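Long-range contacts in replicase polyprotein 1a (Avian infectious bronchitis virus, PDB 3LD1), which is a precursor of viral non-structural proteins, represented here by a fragment of nsp2, a cleavage product of unclear role: residues Val4-Lys9 with Ala73-Ala78; Leu19-Ser24 with Ala35-Phe40; Ser24-Asp29 with Asp127-Leu132. The protein carries 3 engineered substitutions. All blocks are in the same frame, centred on the assembly; numbering follows the deposited sequence.

Interaction 1 of 3, residues Val4-Lys9 with Ala73-Ala78; sequences VILVSK and AKVLKA
Leu-6 lies between Lys-74 and Leu-76 and binds the backbone of both, the usual pattern of parallel strands: Leu-6 N donates to Lys-74 O (2.9 Å), and Leu-6 O accepts a hydrogen bond from Leu-76 N (3.0 Å). One step on, Ser-8 N reaches Leu-76 O at 2.9 Å. Leu-6 O is shared, because CA of Val-75 also points its hydrogen there (Val-75 CA to Leu-6 O, 3.3 Å).

The side chain of Leu-6 is worth following outward. Its CB lies 3.9 Å from Lys-74 O and, more loosely, beside CG2 of Val-75, which is on the same face of the sheet. With CG anti to the carbonyl carbon (chi1 -50°), the branch point, Leu-6 CG, comes to 3.9 Å from CB of Ala-73. Methyl CD1 of Leu-6 goes further and meets Ala-73 CB at 3.3 Å, though the exact closeness is doubtful at this resolution. Leu-6 thus reaches back to Ala-73, the residue before Lys-74. Lys-62 of strand 57-64 touches this side chain as well.

On the other face Val-7 and Leu-76 meet CB to CB at 3.8 Å, with Ile-5 beside them, and helices 13-20 and 82-89 pack over these residues. Polar side chains look to other partners: Ser-8 OG is hydrogen-bonded to Asp-10, and Lys-74 NZ forms a salt bridge with Asp-3.

Strand 4-8 also pairs with strand 57-64, so it is an inner strand and 74-76 closes that end of the sheet. Across this contact, backbone amides supply all the hydrogen bonds and the side chains contribute apolar packing, so the register is held by the main chain.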
loop_
_atom_site.group_PDB
_atom_site.type_symbol
_atom_site.label_atom_id
_atom_site.label_comp_id
_atom_site.label_asym_id
_atom_site.label_seq_id
_atom_site.Cartn_x
_atom_site.Cartn_y
_atom_site.Cartn_z
ATOM N N VAL A 4 11.550 -1.208 38.832
ATOM C CA VAL A 4 11.886 -1.447 37.443
ATOM C C VAL A 4 11.628 -2.951 37.190
ATOM O O VAL A 4 12.289 -3.799 37.787
ATOM C CB VAL A 4 13.344 -1.004 37.135
ATOM C CG1 VAL A 4 13.572 -0.942 35.643
ATOM C CG2 VAL A 4 13.626 0.371 37.772
ATOM N N ILE A 5 10.626 -3.271 36.360
ATOM C CA ILE A 5 10.307 -4.669 36.068
ATOM C C ILE A 5 11.344 -5.246 35.082
ATOM O O ILE A 5 11.476 -4.779 33.959
ATOM C CB ILE A 5 8.812 -4.857 35.617
ATOM C CG1 ILE A 5 7.872 -4.442 36.769
ATOM C CG2 ILE A 5 8.524 -6.322 35.148
ATOM C CD1 ILE A 5 7.508 -2.992 36.725
ATOM N N LEU A 6 12.079 -6.256 35.529
ATOM C CA LEU A 6 13.044 -6.886 34.655
ATOM C C LEU A 6 12.424 -7.966 33.728
ATOM O O LEU A 6 11.983 -9.004 34.206
ATOM C CB LEU A 6 14.228 -7.459 35.453
ATOM C CG LEU A 6 14.888 -6.489 36.479
ATOM C CD1 LEU A 6 15.893 -7.350 37.284
ATOM C CD2 LEU A 6 15.534 -5.171 35.841
ATOM N N VAL A 7 12.377 -7.732 32.412
ATOM C CA VAL A 7 11.722 -8.710 31.592
ATOM C C VAL A 7 12.657 -9.356 30.620
ATOM O O VAL A 7 13.270 -8.702 29.768
ATOM C CB VAL A 7 10.324 -8.294 31.011
ATOM C CG1 VAL A 7 9.977 -6.838 31.273
ATOM C CG2 VAL A 7 10.214 -8.671 29.623
ATOM N N SER A 8 12.786 -10.659 30.844
ATOM C CA SER A 8 13.573 -11.528 30.059
ATOM C C SER A 8 13.396 -11.319 28.545
ATOM O O SER A 8 12.307 -11.457 27.988
ATOM C CB SER A 8 13.190 -12.913 30.439
ATOM O OG SER A 8 14.302 -13.684 30.241
ATOM N N LYS A 9 14.494 -10.950 27.912
ATOM C CA LYS A 9 14.561 -10.662 26.488
ATOM C C LYS A 9 14.016 -11.796 25.626
ATOM O O LYS A 9 13.456 -11.519 24.545
ATOM C CB LYS A 9 16.015 -10.312 26.059
ATOM C CG LYS A 9 16.473 -8.890 26.430
ATOM C CD LYS A 9 18.005 -8.714 26.490
ATOM C CE LYS A 9 18.424 -7.453 25.755
ATOM N NZ LYS A 9 19.578 -7.034 26.447
ATOM N N ALA A 73 14.422 -8.271 42.467
ATOM C CA ALA A 73 13.697 -7.436 41.549
ATOM C C ALA A 73 12.379 -8.155 41.318
ATOM O O ALA A 73 12.197 -9.274 41.796
ATOM C CB ALA A 73 14.501 -7.267 40.287
ATOM N N LYS A 74 11.445 -7.507 40.641
ATOM C CA LYS A 74 10.355 -8.256 40.033
ATOM C C LYS A 74 10.739 -8.626 38.600
ATOM O O LYS A 74 11.092 -7.763 37.799
ATOM C CB LYS A 74 9.071 -7.458 40.083
ATOM C CG LYS A 74 8.731 -6.970 41.483
ATOM C CD LYS A 74 7.358 -6.352 41.516
ATOM C CE LYS A 74 6.832 -6.228 42.926
ATOM N NZ LYS A 74 7.093 -4.832 43.309
ATOM N N VAL A 75 10.684 -9.921 38.309
ATOM C CA VAL A 75 11.119 -10.503 37.028
ATOM C C VAL A 75 10.008 -11.280 36.225
ATOM O O VAL A 75 9.411 -12.219 36.747
ATOM C CB VAL A 75 12.326 -11.504 37.226
ATOM C CG1 VAL A 75 12.761 -12.103 35.886
ATOM C CG2 VAL A 75 13.490 -10.853 37.927
ATOM N N LEU A 76 9.802 -10.913 34.954
ATOM C CA LEU A 76 9.028 -11.687 33.984
ATOM C C LEU A 76 9.970 -12.602 33.177
ATOM O O LEU A 76 10.772 -12.136 32.352
ATOM C CB LEU A 76 8.241 -10.721 33.105
ATOM C CG LEU A 76 7.058 -11.351 32.408
ATOM C CD1 LEU A 76 5.969 -11.773 33.418
ATOM C CD2 LEU A 76 6.485 -10.398 31.356
ATOM N N LYS A 77 9.907 -13.896 33.465
ATOM C CA LYS A 77 10.752 -14.864 32.833
ATOM C C LYS A 77 10.060 -15.569 31.674
ATOM O O LYS A 77 8.843 -15.506 31.563
ATOM C CB LYS A 77 11.143 -15.890 33.877
ATOM C CG LYS A 77 11.933 -15.236 35.054
ATOM C CD LYS A 77 12.684 -16.252 35.974
ATOM C CE LYS A 77 11.675 -17.245 36.657
ATOM N NZ LYS A 77 11.538 -17.022 38.149
ATOM N N ALA A 78 10.840 -16.242 30.828
ATOM C CA ALA A 78 10.367 -17.088 29.733
ATOM C C ALA A 78 9.244 -18.052 30.093
ATOM O O ALA A 78 8.392 -18.380 29.268
ATOM C CB ALA A 78 11.537 -17.873 29.138
#

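Interaction 2 of 3, residues Leu19-Ser24 with Ala35-Phe40; sequences LFFYTS and AVRQKF
Arg-37 lays its aliphatic chain across the ring of Phe-20 in a CH-pi contact. Its CD sits over the middle of the ring, 3.4 Å from the centroid and only 12° off the normal. The bend at chi2 is what brings CD there. Beyond it the guanidinium continues past the ring and on to the stem of Phe-20, whose CB lies over the centre of the guanidinium; the planes of ring and guanidinium are tilted 23° apart.

The aromatic contact is with Phe-40. Its ring and that of Phe-20 are inclined to each other by 59°, with centroids 4.9 Å apart, an oblique meeting in which Phe-20 CD1 rides over the face of Phe-40, displaced toward its rim, and comes to 3.4 Å from Phe-40 CD2.

Two aliphatic side chains meet the edges of the two rings. Val-36 CG1 approaches Phe-20 CZ near the plane of that ring at 4.1 Å, and Leu-19 CG comes to the edge of Phe-40, 4.2 Å from Phe-40 CZ.

Charge plays its part at the far end of Arg-37, where NE forms a salt bridge with Asp-41 and NH2 another with Asp-17. These two acids probably help hold the guanidinium in place.

Phe-20 ends helix 13-20 and begins the type I turn to Thr-23, whose CG2 lies over the other face of the Phe-20 ring, toward its rim. The contact therefore ties the end of helix 13-20 to the side of helix 30-46, while Trp-133 of helix 128-134 meets Phe-20 edge-to-face and Phe-52 of strand 50-54 packs on Phe-40.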
loop_
_atom_site.group_PDB
_atom_site.type_symbol
_atom_site.label_atom_id
_atom_site.label_comp_id
_atom_site.label_asym_id
_atom_site.label_seq_id
_atom_site.Cartn_x
_atom_site.Cartn_y
_atom_site.Cartn_z
ATOM N N LEU A 19 2.020 -9.082 27.792
ATOM C CA LEU A 19 2.684 -7.923 28.433
ATOM C C LEU A 19 2.314 -6.699 27.600
ATOM O O LEU A 19 1.585 -5.846 28.059
ATOM C CB LEU A 19 4.183 -8.091 28.445
ATOM C CG LEU A 19 5.056 -6.898 28.876
ATOM C CD1 LEU A 19 4.657 -6.375 30.264
ATOM C CD2 LEU A 19 6.551 -7.316 28.831
ATOM N N PHE A 20 2.734 -6.637 26.341
ATOM C CA PHE A 20 2.408 -5.450 25.536
ATOM C C PHE A 20 0.907 -5.024 25.560
ATOM O O PHE A 20 0.560 -3.843 25.463
ATOM C CB PHE A 20 2.858 -5.601 24.059
ATOM C CG PHE A 20 2.631 -4.320 23.221
ATOM C CD1 PHE A 20 3.457 -3.200 23.402
ATOM C CD2 PHE A 20 1.571 -4.245 22.299
ATOM C CE1 PHE A 20 3.226 -2.027 22.629
ATOM C CE2 PHE A 20 1.343 -3.110 21.498
ATOM C CZ PHE A 20 2.132 -1.982 21.666
ATOM N N PHE A 21 0.006 -5.981 25.675
ATOM C CA PHE A 21 -1.388 -5.617 25.594
ATOM C C PHE A 21 -1.968 -4.882 26.811
ATOM O O PHE A 21 -3.197 -4.693 26.910
ATOM C CB PHE A 21 -2.157 -6.876 25.318
ATOM C CG PHE A 21 -2.046 -7.322 23.919
ATOM C CD1 PHE A 21 -1.672 -6.406 22.917
ATOM C CD2 PHE A 21 -2.390 -8.647 23.557
ATOM C CE1 PHE A 21 -1.586 -6.843 21.571
ATOM C CE2 PHE A 21 -2.288 -9.092 22.213
ATOM C CZ PHE A 21 -1.891 -8.199 21.238
ATOM N N TYR A 22 -1.105 -4.489 27.752
ATOM C CA TYR A 22 -1.516 -3.608 28.847
ATOM C C TYR A 22 -1.470 -2.168 28.414
ATOM O O TYR A 22 -1.923 -1.305 29.160
ATOM C CB TYR A 22 -0.599 -3.761 30.053
ATOM C CG TYR A 22 -0.966 -4.910 30.926
ATOM C CD1 TYR A 22 -1.532 -4.680 32.217
ATOM C CD2 TYR A 22 -0.723 -6.251 30.508
ATOM C CE1 TYR A 22 -1.899 -5.806 33.076
ATOM C CE2 TYR A 22 -1.069 -7.349 31.353
ATOM C CZ TYR A 22 -1.678 -7.080 32.625
ATOM O OH TYR A 22 -2.034 -8.063 33.425
ATOM N N THR A 23 -0.915 -1.914 27.219
ATOM C CA THR A 23 -0.653 -0.567 26.717
ATOM C C THR A 23 -1.923 0.295 26.734
ATOM O O THR A 23 -3.061 -0.233 26.599
ATOM C CB THR A 23 -0.094 -0.585 25.287
ATOM O OG1 THR A 23 0.378 0.731 24.958
ATOM C CG2 THR A 23 -1.180 -1.014 24.295
ATOM N N SER A 24 -1.719 1.597 26.967
ATOM C CA SER A 24 -2.842 2.515 27.120
ATOM C C SER A 24 -2.950 3.202 25.773
ATOM O O SER A 24 -3.961 3.856 25.455
ATOM C CB SER A 24 -2.631 3.543 28.297
ATOM O OG SER A 24 -1.314 4.106 28.349
ATOM N N ALA A 35 3.935 1.024 14.336
ATOM C CA ALA A 35 5.045 1.849 14.842
ATOM C C ALA A 35 5.251 1.691 16.380
ATOM O O ALA A 35 6.408 1.446 16.870
ATOM C CB ALA A 35 4.888 3.345 14.393
ATOM N N VAL A 36 4.144 1.743 17.114
ATOM C CA VAL A 36 4.172 1.626 18.574
ATOM C C VAL A 36 4.689 0.237 19.053
ATOM O O VAL A 36 5.534 0.159 19.971
ATOM C CB VAL A 36 2.785 1.908 19.215
ATOM C CG1 VAL A 36 2.902 1.914 20.679
ATOM C CG2 VAL A 36 2.157 3.279 18.708
ATOM N N ARG A 37 4.223 -0.852 18.436
ATOM C CA ARG A 37 4.641 -2.167 18.878
ATOM C C ARG A 37 6.110 -2.374 18.475
ATOM O O ARG A 37 6.902 -2.942 19.218
ATOM C CB ARG A 37 3.695 -3.241 18.313
ATOM C CG ARG A 37 4.065 -4.712 18.647
ATOM C CD ARG A 37 4.121 -4.913 20.129
ATOM N NE ARG A 37 4.716 -6.201 20.610
ATOM C CZ ARG A 37 3.973 -7.291 20.711
ATOM N NH1 ARG A 37 2.710 -7.232 20.295
ATOM N NH2 ARG A 37 4.482 -8.412 21.175
ATOM N N GLN A 38 6.493 -1.865 17.318
ATOM C CA GLN A 38 7.899 -2.006 16.906
ATOM C C GLN A 38 8.830 -1.271 17.891
ATOM O O GLN A 38 9.805 -1.843 18.356
ATOM C CB GLN A 38 8.095 -1.597 15.421
ATOM C CG GLN A 38 9.470 -0.970 15.144
ATOM C CD GLN A 38 9.485 -0.134 13.811
ATOM O OE1 GLN A 38 9.467 -0.677 12.671
ATOM N NE2 GLN A 38 9.499 1.206 13.973
ATOM N N LYS A 39 8.507 -0.033 18.253
ATOM C CA LYS A 39 9.335 0.719 19.270
ATOM C C LYS A 39 9.457 -0.053 20.586
ATOM O O LYS A 39 10.495 -0.102 21.284
ATOM C CB LYS A 39 8.670 2.072 19.564
ATOM C CG LYS A 39 9.397 2.999 20.524
ATOM C CD LYS A 39 8.734 4.437 20.485
ATOM C CE LYS A 39 9.529 5.379 21.397
ATOM N NZ LYS A 39 9.677 6.755 20.744
ATOM N N PHE A 40 8.345 -0.653 20.943
ATOM C CA PHE A 40 8.357 -1.287 22.227
ATOM C C PHE A 40 9.219 -2.567 22.155
ATOM O O PHE A 40 10.087 -2.800 23.010
ATOM C CB PHE A 40 6.921 -1.503 22.685
ATOM C CG PHE A 40 6.784 -2.468 23.810
ATOM C CD1 PHE A 40 6.619 -2.011 25.116
ATOM C CD2 PHE A 40 6.793 -3.858 23.574
ATOM C CE1 PHE A 40 6.448 -2.934 26.197
ATOM C CE2 PHE A 40 6.627 -4.777 24.619
ATOM C CZ PHE A 40 6.451 -4.316 25.936
#

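Interaction 3 of 3, residues Ser24-Asp29 with Asp127-Leu132; sequences SHNPKD and DPTEIL
The puckered ring of Pro-27 meets the methyl of Thr-129: CG2 of Thr-129 lies 3.4 Å from Pro-27 CD and 3.9 Å from Pro-27 CG, and the two side chains cross at about a right angle. Of the flat groups beside it, the imidazole of His-25 has Pro-27 CA at its edge, in the ring plane, and the same side chain touches Trp-133 of helix 128-134. The carboxamide of Asn-26 turns OD1 toward Thr-129 OG1, but at 4.1 Å the pair is only near and makes no hydrogen bond.

Thr-129 presents its methyl because CG2 stands anti to the backbone N (OG1 at chi1 -71°, beside that N). One turn further along the helix Leu-132 takes over. Leu-132 CG packs 4.1 Å from Asp-29 C, the carbonyl carbon. Leu-132 CD2 comes to 4.4 Å from Pro-27 O, so this end of the contact is leucine against loop backbone. No hydrogen bond crosses between the segments; what joins them is van der Waals packing.

Helix 128-134 is capped at its start. Asp-127 OD1 accepts from Glu-130 N (3.0 Å) and more weakly from Thr-129 N. In return, Asp-127 N donates almost straight, at 169°, to Glu-130 OE1 (3.1 Å), which uses its anti lone pair. Lys-97 forms a salt bridge to that same OE1, which probably eases the repulsion between the two neighbouring carboxylates.

This reciprocal pair is a capping box at the N-terminus of helix 128-134. Segment 24-29 ends in a second cap: Asp-29 is the N-cap of helix 30-46, its OD1 accepting from Asp-32 N while OD2 forms a salt bridge with Lys-210. Pro-27 and its neighbours, leading into one capped helix, therefore pack against the first turns of another.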
loop_
_atom_site.group_PDB
_atom_site.type_symbol
_atom_site.label_atom_id
_atom_site.label_comp_id
_atom_site.label_asym_id
_atom_site.label_seq_id
_atom_site.Cartn_x
_atom_site.Cartn_y
_atom_site.Cartn_z
ATOM N N SER A 24 -1.719 1.597 26.967
ATOM C CA SER A 24 -2.842 2.515 27.120
ATOM C C SER A 24 -2.950 3.202 25.773
ATOM O O SER A 24 -3.961 3.856 25.455
ATOM C CB SER A 24 -2.631 3.543 28.297
ATOM O OG SER A 24 -1.314 4.106 28.349
ATOM N N HIS A 25 -1.909 3.025 24.964
ATOM C CA HIS A 25 -1.822 3.753 23.747
ATOM C C HIS A 25 -3.067 3.546 22.940
ATOM O O HIS A 25 -3.563 2.431 22.900
ATOM C CB HIS A 25 -0.618 3.383 22.969
ATOM C CG HIS A 25 -0.279 4.397 21.936
ATOM N ND1 HIS A 25 -1.000 4.530 20.764
ATOM C CD2 HIS A 25 0.661 5.369 21.923
ATOM C CE1 HIS A 25 -0.490 5.516 20.055
ATOM N NE2 HIS A 25 0.524 6.034 20.731
ATOM N N ASN A 26 -3.619 4.638 22.390
ATOM C CA ASN A 26 -4.791 4.588 21.487
ATOM C C ASN A 26 -4.327 4.731 20.022
ATOM O O ASN A 26 -4.091 5.856 19.540
ATOM C CB ASN A 26 -5.895 5.628 21.866
ATOM C CG ASN A 26 -7.054 5.707 20.814
ATOM O OD1 ASN A 26 -6.980 5.175 19.681
ATOM N ND2 ASN A 26 -8.131 6.394 21.197
ATOM N N PRO A 27 -4.208 3.600 19.306
ATOM C CA PRO A 27 -3.545 3.578 17.947
ATOM C C PRO A 27 -4.399 4.206 16.806
ATOM O O PRO A 27 -5.550 3.837 16.598
ATOM C CB PRO A 27 -3.313 2.072 17.685
ATOM C CG PRO A 27 -4.511 1.395 18.416
ATOM C CD PRO A 27 -4.746 2.280 19.691
ATOM N N LYS A 28 -3.778 5.126 16.070
ATOM C CA LYS A 28 -4.449 5.923 15.063
ATOM C C LYS A 28 -5.005 4.970 13.965
ATOM O O LYS A 28 -6.203 5.091 13.587
ATOM C CB LYS A 28 -3.458 7.029 14.550
ATOM C CG LYS A 28 -3.688 7.767 13.105
ATOM C CD LYS A 28 -5.210 8.217 12.790
ATOM C CE LYS A 28 -5.341 9.693 12.326
ATOM N NZ LYS A 28 -4.302 10.089 11.293
ATOM N N ASP A 29 -4.147 4.041 13.484
ATOM C CA ASP A 29 -4.494 3.030 12.433
ATOM C C ASP A 29 -3.412 1.968 12.513
ATOM O O ASP A 29 -2.653 1.961 13.491
ATOM C CB ASP A 29 -4.459 3.649 11.022
ATOM C CG ASP A 29 -3.224 4.489 10.824
ATOM O OD1 ASP A 29 -2.101 3.963 11.134
ATOM O OD2 ASP A 29 -3.378 5.701 10.460
ATOM N N ASP A 127 -12.927 -4.625 20.062
ATOM C CA ASP A 127 -13.207 -3.326 19.441
ATOM C C ASP A 127 -12.074 -2.954 18.496
ATOM O O ASP A 127 -11.065 -3.707 18.423
ATOM C CB ASP A 127 -13.353 -2.229 20.494
ATOM C CG ASP A 127 -12.122 -2.085 21.373
ATOM O OD1 ASP A 127 -10.958 -1.912 20.902
ATOM O OD2 ASP A 127 -12.334 -2.133 22.591
ATOM N N PRO A 128 -12.209 -1.787 17.801
ATOM C CA PRO A 128 -11.314 -1.479 16.679
ATOM C C PRO A 128 -9.876 -1.399 17.080
ATOM O O PRO A 128 -9.001 -1.856 16.371
ATOM C CB PRO A 128 -11.863 -0.168 16.147
ATOM C CG PRO A 128 -13.338 -0.316 16.463
ATOM C CD PRO A 128 -13.260 -0.764 17.899
ATOM N N THR A 129 -9.633 -0.942 18.270
ATOM C CA THR A 129 -8.281 -0.768 18.763
ATOM C C THR A 129 -7.651 -2.131 19.143
ATOM O O THR A 129 -6.421 -2.413 18.949
ATOM C CB THR A 129 -8.425 0.195 19.986
ATOM O OG1 THR A 129 -8.753 1.501 19.491
ATOM C CG2 THR A 129 -7.198 0.252 20.932
ATOM N N GLU A 130 -8.478 -2.993 19.702
ATOM C CA GLU A 130 -7.909 -4.198 20.167
ATOM C C GLU A 130 -7.603 -5.059 18.924
ATOM O O GLU A 130 -6.584 -5.728 18.885
ATOM C CB GLU A 130 -8.858 -4.889 21.132
ATOM C CG GLU A 130 -8.935 -4.305 22.555
ATOM C CD GLU A 130 -10.164 -4.841 23.289
ATOM O OE1 GLU A 130 -11.227 -5.086 22.632
ATOM O OE2 GLU A 130 -10.075 -5.031 24.527
ATOM N N ILE A 131 -8.477 -5.008 17.925
ATOM C CA ILE A 131 -8.247 -5.609 16.654
ATOM C C ILE A 131 -6.937 -5.165 16.063
ATOM O O ILE A 131 -6.039 -5.984 15.766
ATOM C CB ILE A 131 -9.394 -5.311 15.668
ATOM C CG1 ILE A 131 -10.721 -5.864 16.257
ATOM C CG2 ILE A 131 -9.036 -5.870 14.309
ATOM C CD1 ILE A 131 -11.633 -6.411 15.272
ATOM N N LEU A 132 -6.751 -3.860 15.946
ATOM C CA LEU A 132 -5.448 -3.423 15.427
ATOM C C LEU A 132 -4.276 -4.016 16.218
ATOM O O LEU A 132 -3.289 -4.299 15.630
ATOM C CB LEU A 132 -5.350 -1.916 15.263
ATOM C CG LEU A 132 -5.794 -1.040 14.059
ATOM C CD1 LEU A 132 -6.378 -1.679 12.718
ATOM C CD2 LEU A 132 -6.745 0.061 14.628
#

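In the fold
All three contacts lie on the same side of the chain's centre, in its N-terminal part. Strand 4-8, helix 13-20, the loop 24-29 and helix 30-46 follow one another, so interaction 2 is nested inside the loop closed by interaction 1, while interaction 3 crosses both by bringing in helix 128-134. Interactions 1 and 2 have centres 16 Å apart and touch through Leu-19, which packs on Val-7 and Leu-76. Interactions 2 and 3, with centres 11 Å apart, share Ser-24 and meet where Val-36 touches His-25. Interactions 1 and 3 stay about 14 Å apart at their nearest atoms. A continuous path of packing thus runs from the four-stranded sheet through two helices to 128-134.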